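Local coordinates for protein ornithine carbamoyltransferase (Gloeobacter violaceus, PDB 3GD5) that probably transfers the carbamoyl group of carbamoyl phosphate to ornithine, giving citrulline and phosphate in arginine biosynthesis, at residues 152-163 / 221-232; 171-181 / 198-209. All coordinates share one frame; numbering follows the deposited sequence.

How the interactions relate
Both contacts are largely buried and lie in the ornithine-binding domain. Strand 159-163 and helix 168-180 are consecutive, and the contacts touch where the loop before the strand meets the end of the helix, Gly157 N probably donating to Gly181 O, and again where Tyr162 CD1 lies 3.7 Å from Leu173 CD1. Interaction 1 joins two neighbouring strands inside the parallel sheet; interaction 2 pairs two helices on one side of it and is nested within the chain loop that interaction 1 closes. Backbone hydrogen bonds dominate between 152-163 and 221-232, whereas 171-181 and 198-209 are held mainly by apolar side chains, several of them alanines, and one side-chain-to-backbone hydrogen bond. Interaction 1 also carries Asp232, an ornithine-binding residue by similarity.

Interaction 1. Residues 152-163 / 221-232; sequences FGRLAGLKLAYV and EAARGAHILYTD
His227 turns a ring edge toward the face of Phe152, the planes 72° apart and the centroids separated by 5.8 Å. Leu158 CD1 sits over one face of the same imidazole, 4.2 Å from the His227 ring centroid, in a CH-pi contact. Lys159 has CG anti to the backbone N (chi1 -176°) and stays extended beyond it, carrying NZ to the end of helix 219-223 and the turn that follows. Lys159 NZ donates to Ala222 O from above the carbonyl plane and to Arg224 O nearer the plane of that second carbonyl, both at 2.8 Å. Beyond these groups, parallel strands 159-163 and 228-231 run as neighbours, 159-163 in the middle of a Rossmann-like sheet of order 3-2-1-4-5. Their alternating bonds include a nearly straight one from Ala161 N to Ile228 O (2.9 Å). On one face Leu160 CD2 presses on Ile228 CG2, and farther along Tyr230 CD1 comes to the edge of the Tyr162 ring, near its plane, 3.5 Å from Tyr162 CD1; the rings are inclined by 31°. The phenol oxygens of Tyr162 and Tyr230 diverge to Asp165 O and Asp144 OD2. On the other, Ala161 CB packs against Ala226 CB, while Thr231 OG1 donates to Val163 O (2.7 Å).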
loop_
_atom_site.group_PDB
_atom_site.type_symbol
_atom_site.label_atom_id
_atom_site.label_comp_id
_atom_site.label_asym_id
_atom_site.label_seq_id
_atom_site.Cartn_x
_atom_site.Cartn_y
_atom_site.Cartn_z
ATOM N N PHE A 152 17.567 -21.368 -40.697
ATOM C CA PHE A 152 17.894 -21.230 -42.108
ATOM C C PHE A 152 19.346 -21.573 -42.441
ATOM O O PHE A 152 19.756 -21.512 -43.601
ATOM C CB PHE A 152 17.587 -19.808 -42.583
ATOM C CG PHE A 152 16.140 -19.423 -42.467
ATOM C CD1 PHE A 152 15.662 -18.792 -41.321
ATOM C CD2 PHE A 152 15.253 -19.681 -43.507
ATOM C CE1 PHE A 152 14.325 -18.419 -41.215
ATOM C CE2 PHE A 152 13.910 -19.312 -43.413
ATOM C CZ PHE A 152 13.445 -18.680 -42.266
ATOM N N GLY A 153 20.119 -21.931 -41.423
ATOM C CA GLY A 153 21.512 -22.276 -41.640
ATOM C C GLY A 153 22.350 -21.107 -42.124
ATOM O O GLY A 153 23.464 -21.294 -42.608
ATOM N N ARG A 154 21.815 -19.898 -41.993
ATOM C CA ARG A 154 22.518 -18.691 -42.421
ATOM C C ARG A 154 21.821 -17.463 -41.844
ATOM O O ARG A 154 20.710 -17.560 -41.325
ATOM C CB ARG A 154 22.524 -18.595 -43.951
ATOM C CG ARG A 154 21.124 -18.546 -44.565
ATOM C CD ARG A 154 21.161 -18.344 -46.072
ATOM N NE ARG A 154 19.826 -18.405 -46.668
ATOM C CZ ARG A 154 19.065 -19.499 -46.706
ATOM N NH1 ARG A 154 19.505 -20.634 -46.179
ATOM N NH2 ARG A 154 17.861 -19.459 -47.268
ATOM N N LEU A 155 22.478 -16.309 -41.938
ATOM C CA LEU A 155 21.902 -15.068 -41.442
ATOM C C LEU A 155 21.908 -14.015 -42.541
ATOM O O LEU A 155 20.922 -13.300 -42.733
ATOM C CB LEU A 155 22.691 -14.550 -40.238
ATOM C CG LEU A 155 22.804 -15.463 -39.020
ATOM C CD1 LEU A 155 23.609 -14.752 -37.959
ATOM C CD2 LEU A 155 21.427 -15.822 -38.490
ATOM N N ALA A 156 23.027 -13.932 -43.255
ATOM C CA ALA A 156 23.201 -12.969 -44.340
ATOM C C ALA A 156 22.269 -13.281 -45.503
ATOM O O ALA A 156 21.991 -14.445 -45.788
ATOM C CB ALA A 156 24.656 -12.982 -44.814
ATOM N N GLY A 157 21.784 -12.237 -46.169
ATOM C CA GLY A 157 20.886 -12.431 -47.295
ATOM C C GLY A 157 19.436 -12.498 -46.861
ATOM O O GLY A 157 18.540 -12.063 -47.581
ATOM N N LEU A 158 19.208 -13.044 -45.672
ATOM C CA LEU A 158 17.865 -13.166 -45.117
ATOM C C LEU A 158 17.234 -11.797 -44.870
ATOM O O LEU A 158 17.927 -10.779 -44.816
ATOM C CB LEU A 158 17.925 -13.938 -43.798
ATOM C CG LEU A 158 17.503 -15.408 -43.775
ATOM C CD1 LEU A 158 17.992 -16.133 -45.017
ATOM C CD2 LEU A 158 18.053 -16.052 -42.505
ATOM N N LYS A 159 15.911 -11.778 -44.739
ATOM C CA LYS A 159 15.200 -10.543 -44.462
ATOM C C LYS A 159 14.295 -10.718 -43.233
ATOM O O LYS A 159 13.510 -11.671 -43.145
ATOM C CB LYS A 159 14.358 -10.107 -45.664
ATOM C CG LYS A 159 13.672 -8.759 -45.443
ATOM C CD LYS A 159 12.509 -8.532 -46.398
ATOM C CE LYS A 159 11.886 -7.159 -46.186
ATOM N NZ LYS A 159 10.703 -6.902 -47.062
ATOM N N LEU A 160 14.422 -9.783 -42.294
ATOM C CA LEU A 160 13.642 -9.768 -41.049
ATOM C C LEU A 160 12.684 -8.570 -41.092
ATOM O O LEU A 160 13.087 -7.440 -41.381
ATOM C CB LEU A 160 14.603 -9.642 -39.850
ATOM C CG LEU A 160 14.227 -9.536 -38.357
ATOM C CD1 LEU A 160 13.132 -8.509 -38.163
ATOM C CD2 LEU A 160 13.804 -10.884 -37.808
ATOM N N ALA A 161 11.410 -8.821 -40.827
ATOM C CA ALA A 161 10.418 -7.753 -40.805
ATOM C C ALA A 161 9.849 -7.649 -39.394
ATOM O O ALA A 161 9.350 -8.629 -38.842
ATOM C CB ALA A 161 9.307 -8.039 -41.792
ATOM N N TYR A 162 9.947 -6.461 -38.809
ATOM C CA TYR A 162 9.434 -6.218 -37.464
ATOM C C TYR A 162 8.216 -5.316 -37.562
ATOM O O TYR A 162 8.239 -4.303 -38.258
ATOM C CB TYR A 162 10.496 -5.542 -36.595
ATOM C CG TYR A 162 9.993 -5.143 -35.226
ATOM C CD1 TYR A 162 10.193 -5.964 -34.119
ATOM C CD2 TYR A 162 9.299 -3.948 -35.042
ATOM C CE1 TYR A 162 9.716 -5.605 -32.858
ATOM C CE2 TYR A 162 8.817 -3.577 -33.788
ATOM C CZ TYR A 162 9.031 -4.408 -32.700
ATOM O OH TYR A 162 8.589 -4.020 -31.457
ATOM N N VAL A 163 7.145 -5.685 -36.868
ATOM C CA VAL A 163 5.925 -4.885 -36.891
ATOM C C VAL A 163 5.456 -4.634 -35.471
ATOM O O VAL A 163 5.401 -5.553 -34.654
ATOM C CB VAL A 163 4.790 -5.587 -37.694
ATOM C CG1 VAL A 163 5.281 -5.921 -39.099
ATOM C CG2 VAL A 163 4.326 -6.853 -36.974
ATOM N N GLU A 221 3.982 -4.170 -46.321
ATOM C CA GLU A 221 5.074 -3.821 -47.214
ATOM C C GLU A 221 6.340 -4.470 -46.668
ATOM O O GLU A 221 7.059 -5.172 -47.381
ATOM C CB GLU A 221 5.254 -2.302 -47.248
ATOM C CG GLU A 221 6.234 -1.816 -48.297
ATOM C CD GLU A 221 5.752 -2.104 -49.712
ATOM O OE1 GLU A 221 4.680 -1.577 -50.103
ATOM O OE2 GLU A 221 6.444 -2.862 -50.429
ATOM N N ALA A 222 6.588 -4.237 -45.383
ATOM C CA ALA A 222 7.760 -4.772 -44.703
ATOM C C ALA A 222 7.816 -6.298 -44.728
ATOM O O ALA A 222 8.888 -6.889 -44.898
ATOM C CB ALA A 222 7.783 -4.273 -43.258
ATOM N N ALA A 223 6.657 -6.929 -44.565
ATOM C CA ALA A 223 6.562 -8.381 -44.533
ATOM C C ALA A 223 6.777 -9.073 -45.876
ATOM O O ALA A 223 7.151 -10.250 -45.917
ATOM C CB ALA A 223 5.208 -8.796 -43.949
ATOM N N ARG A 224 6.546 -8.363 -46.975
ATOM C CA ARG A 224 6.713 -8.985 -48.279
ATOM C C ARG A 224 8.132 -9.522 -48.460
ATOM O O ARG A 224 9.112 -8.777 -48.355
ATOM C CB ARG A 224 6.368 -8.001 -49.403
ATOM C CG ARG A 224 6.196 -8.686 -50.762
ATOM C CD ARG A 224 5.402 -7.852 -51.776
ATOM N NE ARG A 224 6.151 -6.716 -52.315
ATOM C CZ ARG A 224 6.294 -5.543 -51.703
ATOM N NH1 ARG A 224 5.736 -5.333 -50.515
ATOM N NH2 ARG A 224 6.991 -4.572 -52.286
ATOM N N GLY A 225 8.230 -10.826 -48.705
ATOM C CA GLY A 225 9.525 -11.453 -48.904
ATOM C C GLY A 225 10.363 -11.694 -47.658
ATOM O O GLY A 225 11.534 -12.068 -47.759
ATOM N N ALA A 226 9.784 -11.489 -46.479
ATOM C CA ALA A 226 10.532 -11.696 -45.242
ATOM C C ALA A 226 10.568 -13.170 -44.874
ATOM O O ALA A 226 9.611 -13.900 -45.118
ATOM C CB ALA A 226 9.901 -10.889 -44.111
ATOM N N HIS A 227 11.682 -13.608 -44.294
ATOM C CA HIS A 227 11.835 -15.002 -43.871
ATOM C C HIS A 227 11.474 -15.082 -42.393
ATOM O O HIS A 227 11.305 -16.165 -41.836
ATOM C CB HIS A 227 13.284 -15.449 -44.041
ATOM C CG HIS A 227 13.832 -15.201 -45.408
ATOM N ND1 HIS A 227 13.666 -16.087 -46.451
ATOM C CD2 HIS A 227 14.520 -14.149 -45.912
ATOM C CE1 HIS A 227 14.228 -15.592 -47.538
ATOM N NE2 HIS A 227 14.753 -14.418 -47.238
ATOM N N ILE A 228 11.357 -13.914 -41.769
ATOM C CA ILE A 228 11.056 -13.828 -40.351
ATOM C C ILE A 228 10.161 -12.636 -40.039
ATOM O O ILE A 228 10.496 -11.500 -40.363
ATOM C CB ILE A 228 12.366 -13.665 -39.522
ATOM C CG1 ILE A 228 13.353 -14.776 -39.868
ATOM C CG2 ILE A 228 12.065 -13.684 -38.023
ATOM C CD1 ILE A 228 14.725 -14.246 -40.277
ATOM N N LEU A 229 9.011 -12.901 -39.432
ATOM C CA LEU A 229 8.118 -11.826 -39.008
ATOM C C LEU A 229 8.310 -11.735 -37.486
ATOM O O LEU A 229 8.173 -12.725 -36.771
ATOM C CB LEU A 229 6.666 -12.146 -39.361
ATOM C CG LEU A 229 6.363 -12.172 -40.862
ATOM C CD1 LEU A 229 4.883 -12.435 -41.069
ATOM C CD2 LEU A 229 6.759 -10.840 -41.501
ATOM N N TYR A 230 8.635 -10.543 -37.007
ATOM C CA TYR A 230 8.914 -10.325 -35.596
ATOM C C TYR A 230 8.021 -9.255 -34.999
ATOM O O TYR A 230 7.762 -8.224 -35.620
ATOM C CB TYR A 230 10.375 -9.897 -35.442
ATOM C CG TYR A 230 10.971 -10.058 -34.060
ATOM C CD1 TYR A 230 10.512 -9.308 -32.975
ATOM C CD2 TYR A 230 12.028 -10.942 -33.847
ATOM C CE1 TYR A 230 11.098 -9.433 -31.712
ATOM C CE2 TYR A 230 12.617 -11.076 -32.600
ATOM C CZ TYR A 230 12.150 -10.323 -31.533
ATOM O OH TYR A 230 12.724 -10.499 -30.287
ATOM N N THR A 231 7.543 -9.502 -33.788
ATOM C CA THR A 231 6.713 -8.520 -33.117
ATOM C C THR A 231 6.898 -8.613 -31.613
ATOM O O THR A 231 7.519 -9.545 -31.104
ATOM C CB THR A 231 5.227 -8.680 -33.471
ATOM O OG1 THR A 231 4.520 -7.513 -33.037
ATOM C CG2 THR A 231 4.643 -9.912 -32.805
ATOM N N ASP A 232 6.342 -7.632 -30.911
ATOM C CA ASP A 232 6.463 -7.541 -29.468
ATOM C C ASP A 232 5.206 -6.835 -28.992
ATOM O O ASP A 232 4.414 -6.370 -29.810
ATOM C CB ASP A 232 7.707 -6.714 -29.138
ATOM C CG ASP A 232 8.046 -6.704 -27.656
ATOM O OD1 ASP A 232 7.330 -7.345 -26.856
ATOM O OD2 ASP A 232 9.047 -6.045 -27.301
#

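Interaction 2. Residues 171-181 / 198-209; sequences HSLLLGCAKVG and VSARASEIAGRT
The 171-180 and 198-209 parts of helices 168-180 and 196-209 run parallel side by side, their axes 9° apart and 7.9 Å distant at closest approach, with the CA atoms of Leu175 and Ala202, and of Ala178 and Ala206, nearest each other. Alanines permit this closeness: Ala202 CB rests 3.8 Å from Leu174 CB, and Ala178 CB lies 3.4 Å from Ala202 O and against Ile205 CG2. At the N-terminal end both methyls of Val198 lie on one face of His171, CG1 over the ring centre and CG2 3.3 Å from His171 CD2. The imidazole is fixed by bonds from ND1 to His135 O and between NE2 and Asp195 N. Leu175 CD2 touches Arg201 CG (3.6 Å), and Lys179 CG meets Ile205 CG2; Lys179 and Arg201 both form salt bridges with Asp20. At the C-terminal end Thr209 places OG1 between its backbone N and carbonyl carbon (chi1 60°) and donates to Ala178 O at 2.8 Å. That carbonyl also accepts from Gly181 N, on the opposite face of its plane, within the Schellman motif closing helix 168-180. These are the helices of two successive beta-alpha-beta crossovers (strands 159-163, 183-187 and 213-216) on one face of the Rossmann-like sheet.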
loop_
_atom_site.group_PDB
_atom_site.type_symbol
_atom_site.label_atom_id
_atom_site.label_comp_id
_atom_site.label_asym_id
_atom_site.label_seq_id
_atom_site.Cartn_x
_atom_site.Cartn_y
_atom_site.Cartn_z
ATOM N N HIS A 171 15.279 -1.705 -31.718
ATOM C CA HIS A 171 16.592 -1.053 -31.747
ATOM C C HIS A 171 17.725 -2.065 -31.838
ATOM O O HIS A 171 18.648 -1.915 -32.641
ATOM C CB HIS A 171 16.809 -0.224 -30.484
ATOM C CG HIS A 171 16.037 1.054 -30.454
ATOM N ND1 HIS A 171 15.909 1.815 -29.314
ATOM C CD2 HIS A 171 15.359 1.711 -31.424
ATOM C CE1 HIS A 171 15.184 2.887 -29.580
ATOM N NE2 HIS A 171 14.837 2.846 -30.855
ATOM N N SER A 172 17.662 -3.088 -30.994
ATOM C CA SER A 172 18.696 -4.105 -30.992
ATOM C C SER A 172 18.621 -4.980 -32.240
ATOM O O SER A 172 19.638 -5.497 -32.690
ATOM C CB SER A 172 18.595 -4.967 -29.729
ATOM O OG SER A 172 19.000 -4.236 -28.584
ATOM N N LEU A 173 17.421 -5.154 -32.790
ATOM C CA LEU A 173 17.269 -5.964 -33.999
ATOM C C LEU A 173 17.896 -5.214 -35.170
ATOM O O LEU A 173 18.510 -5.818 -36.046
ATOM C CB LEU A 173 15.786 -6.245 -34.289
ATOM C CG LEU A 173 15.126 -7.369 -33.477
ATOM C CD1 LEU A 173 13.617 -7.356 -33.699
ATOM C CD2 LEU A 173 15.708 -8.700 -33.885
ATOM N N LEU A 174 17.735 -3.894 -35.170
ATOM C CA LEU A 174 18.295 -3.046 -36.215
ATOM C C LEU A 174 19.815 -3.185 -36.242
ATOM O O LEU A 174 20.404 -3.462 -37.292
ATOM C CB LEU A 174 17.901 -1.579 -35.986
ATOM C CG LEU A 174 16.433 -1.239 -36.280
ATOM C CD1 LEU A 174 16.137 0.220 -35.955
ATOM C CD2 LEU A 174 16.133 -1.533 -37.748
ATOM N N LEU A 175 20.447 -3.004 -35.089
ATOM C CA LEU A 175 21.900 -3.114 -34.998
ATOM C C LEU A 175 22.365 -4.538 -35.263
ATOM O O LEU A 175 23.376 -4.756 -35.936
ATOM C CB LEU A 175 22.382 -2.694 -33.617
ATOM C CG LEU A 175 22.121 -1.256 -33.178
ATOM C CD1 LEU A 175 22.521 -1.128 -31.719
ATOM C CD2 LEU A 175 22.899 -0.268 -34.066
ATOM N N GLY A 176 21.619 -5.502 -34.729
ATOM C CA GLY A 176 21.970 -6.902 -34.889
ATOM C C GLY A 176 21.824 -7.454 -36.291
ATOM O O GLY A 176 22.725 -8.124 -36.794
ATOM N N CYS A 177 20.683 -7.191 -36.917
ATOM C CA CYS A 177 20.446 -7.674 -38.267
ATOM C C CYS A 177 21.532 -7.129 -39.187
ATOM O O CYS A 177 22.257 -7.892 -39.819
ATOM C CB CYS A 177 19.054 -7.246 -38.748
ATOM S SG CYS A 177 17.715 -8.210 -37.979
ATOM N N ALA A 178 21.658 -5.811 -39.238
ATOM C CA ALA A 178 22.666 -5.182 -40.073
ATOM C C ALA A 178 24.024 -5.847 -39.883
ATOM O O ALA A 178 24.684 -6.213 -40.858
ATOM C CB ALA A 178 22.765 -3.697 -39.744
ATOM N N LYS A 179 24.428 -6.024 -38.628
ATOM C CA LYS A 179 25.720 -6.625 -38.316
ATOM C C LYS A 179 25.985 -8.026 -38.881
ATOM O O LYS A 179 27.142 -8.408 -39.056
ATOM C CB LYS A 179 25.946 -6.636 -36.802
ATOM C CG LYS A 179 26.245 -5.270 -36.207
ATOM C CD LYS A 179 26.616 -5.400 -34.744
ATOM C CE LYS A 179 27.108 -4.081 -34.176
ATOM N NZ LYS A 179 26.036 -3.061 -34.179
ATOM N N VAL A 180 24.939 -8.802 -39.145
ATOM C CA VAL A 180 25.146 -10.138 -39.703
ATOM C C VAL A 180 24.786 -10.185 -41.184
ATOM O O VAL A 180 24.812 -11.251 -41.805
ATOM C CB VAL A 180 24.328 -11.226 -38.954
ATOM C CG1 VAL A 180 24.875 -11.411 -37.545
ATOM C CG2 VAL A 180 22.856 -10.854 -38.923
ATOM N N GLY A 181 24.447 -9.026 -41.743
ATOM C CA GLY A 181 24.103 -8.954 -43.150
ATOM C C GLY A 181 22.664 -9.322 -43.439
ATOM O O GLY A 181 22.319 -9.652 -44.574
ATOM N N VAL A 198 19.505 5.231 -33.951
ATOM C CA VAL A 198 19.870 3.823 -34.110
ATOM C C VAL A 198 19.620 3.362 -35.549
ATOM O O VAL A 198 20.354 2.530 -36.078
ATOM C CB VAL A 198 19.107 2.902 -33.118
ATOM C CG1 VAL A 198 19.184 3.490 -31.707
ATOM C CG2 VAL A 198 17.675 2.718 -33.559
ATOM N N SER A 199 18.589 3.913 -36.181
ATOM C CA SER A 199 18.280 3.572 -37.564
ATOM C C SER A 199 19.441 4.026 -38.435
ATOM O O SER A 199 19.862 3.313 -39.343
ATOM C CB SER A 199 17.001 4.275 -38.024
ATOM O OG SER A 199 15.855 3.690 -37.432
ATOM N N ALA A 200 19.952 5.219 -38.146
ATOM C CA ALA A 200 21.074 5.780 -38.890
ATOM C C ALA A 200 22.314 4.912 -38.696
ATOM O O ALA A 200 23.013 4.587 -39.658
ATOM C CB ALA A 200 21.355 7.199 -38.415
ATOM N N ARG A 201 22.579 4.544 -37.445
ATOM C CA ARG A 201 23.726 3.715 -37.103
ATOM C C ARG A 201 23.580 2.308 -37.667
ATOM O O ARG A 201 24.571 1.643 -37.952
ATOM C CB ARG A 201 23.893 3.656 -35.581
ATOM C CG ARG A 201 24.881 2.605 -35.085
ATOM C CD ARG A 201 26.255 2.761 -35.720
ATOM N NE ARG A 201 27.181 1.724 -35.271
ATOM C CZ ARG A 201 28.352 1.473 -35.846
ATOM N NH1 ARG A 201 29.135 0.515 -35.377
ATOM N NH2 ARG A 201 28.733 2.175 -36.905
ATOM N N ALA A 202 22.340 1.852 -37.817
ATOM C CA ALA A 202 22.086 0.526 -38.369
ATOM C C ALA A 202 22.364 0.544 -39.871
ATOM O O ALA A 202 22.948 -0.394 -40.411
ATOM C CB ALA A 202 20.638 0.108 -38.103
ATOM N N SER A 203 21.934 1.614 -40.539
ATOM C CA SER A 203 22.151 1.761 -41.978
ATOM C C SER A 203 23.644 1.833 -42.278
ATOM O O SER A 203 24.133 1.177 -43.197
ATOM C CB SER A 203 21.461 3.021 -42.497
ATOM O OG SER A 203 20.061 2.928 -42.322
ATOM N N GLU A 204 24.362 2.631 -41.493
ATOM C CA GLU A 204 25.803 2.770 -41.655
ATOM C C GLU A 204 26.460 1.391 -41.614
ATOM O O GLU A 204 27.335 1.084 -42.423
ATOM C CB GLU A 204 26.374 3.650 -40.541
ATOM C CG GLU A 204 27.895 3.766 -40.547
ATOM C CD GLU A 204 28.435 4.526 -39.343
ATOM O OE1 GLU A 204 29.673 4.653 -39.220
ATOM O OE2 GLU A 204 27.623 4.996 -38.515
ATOM N N ILE A 205 26.032 0.561 -40.666
ATOM C CA ILE A 205 26.576 -0.783 -40.522
ATOM C C ILE A 205 26.210 -1.641 -41.726
ATOM O O ILE A 205 27.033 -2.400 -42.235
ATOM C CB ILE A 205 26.013 -1.489 -39.269
ATOM C CG1 ILE A 205 26.423 -0.733 -38.003
ATOM C CG2 ILE A 205 26.507 -2.937 -39.221
ATOM C CD1 ILE A 205 27.886 -0.826 -37.710
ATOM N N ALA A 206 24.959 -1.524 -42.159
ATOM C CA ALA A 206 24.451 -2.293 -43.284
ATOM C C ALA A 206 25.176 -1.934 -44.577
ATOM O O ALA A 206 25.261 -2.748 -45.503
ATOM C CB ALA A 206 22.957 -2.052 -43.435
ATOM N N GLY A 207 25.699 -0.713 -44.628
ATOM C CA GLY A 207 26.408 -0.265 -45.808
ATOM C C GLY A 207 27.634 -1.111 -46.076
ATOM O O GLY A 207 28.051 -1.271 -47.224
ATOM N N ARG A 208 28.201 -1.669 -45.013
ATOM C CA ARG A 208 29.395 -2.489 -45.126
ATOM C C ARG A 208 29.084 -3.979 -45.141
ATOM O O ARG A 208 29.929 -4.793 -45.508
ATOM C CB ARG A 208 30.351 -2.156 -43.980
ATOM C CG ARG A 208 30.706 -0.673 -43.925
ATOM C CD ARG A 208 31.762 -0.327 -42.873
ATOM N NE ARG A 208 31.242 -0.284 -41.505
ATOM C CZ ARG A 208 31.048 -1.351 -40.738
ATOM N NH1 ARG A 208 31.332 -2.566 -41.194
ATOM N NH2 ARG A 208 30.583 -1.203 -39.504
ATOM N N THR A 209 27.868 -4.343 -44.754
ATOM C CA THR A 209 27.490 -5.750 -44.731
ATOM C C THR A 209 26.616 -6.106 -45.923
ATOM O O THR A 209 26.363 -7.278 -46.190
ATOM C CB THR A 209 26.742 -6.106 -43.432
ATOM O OG1 THR A 209 25.552 -5.312 -43.331
ATOM C CG2 THR A 209 27.631 -5.848 -42.222
#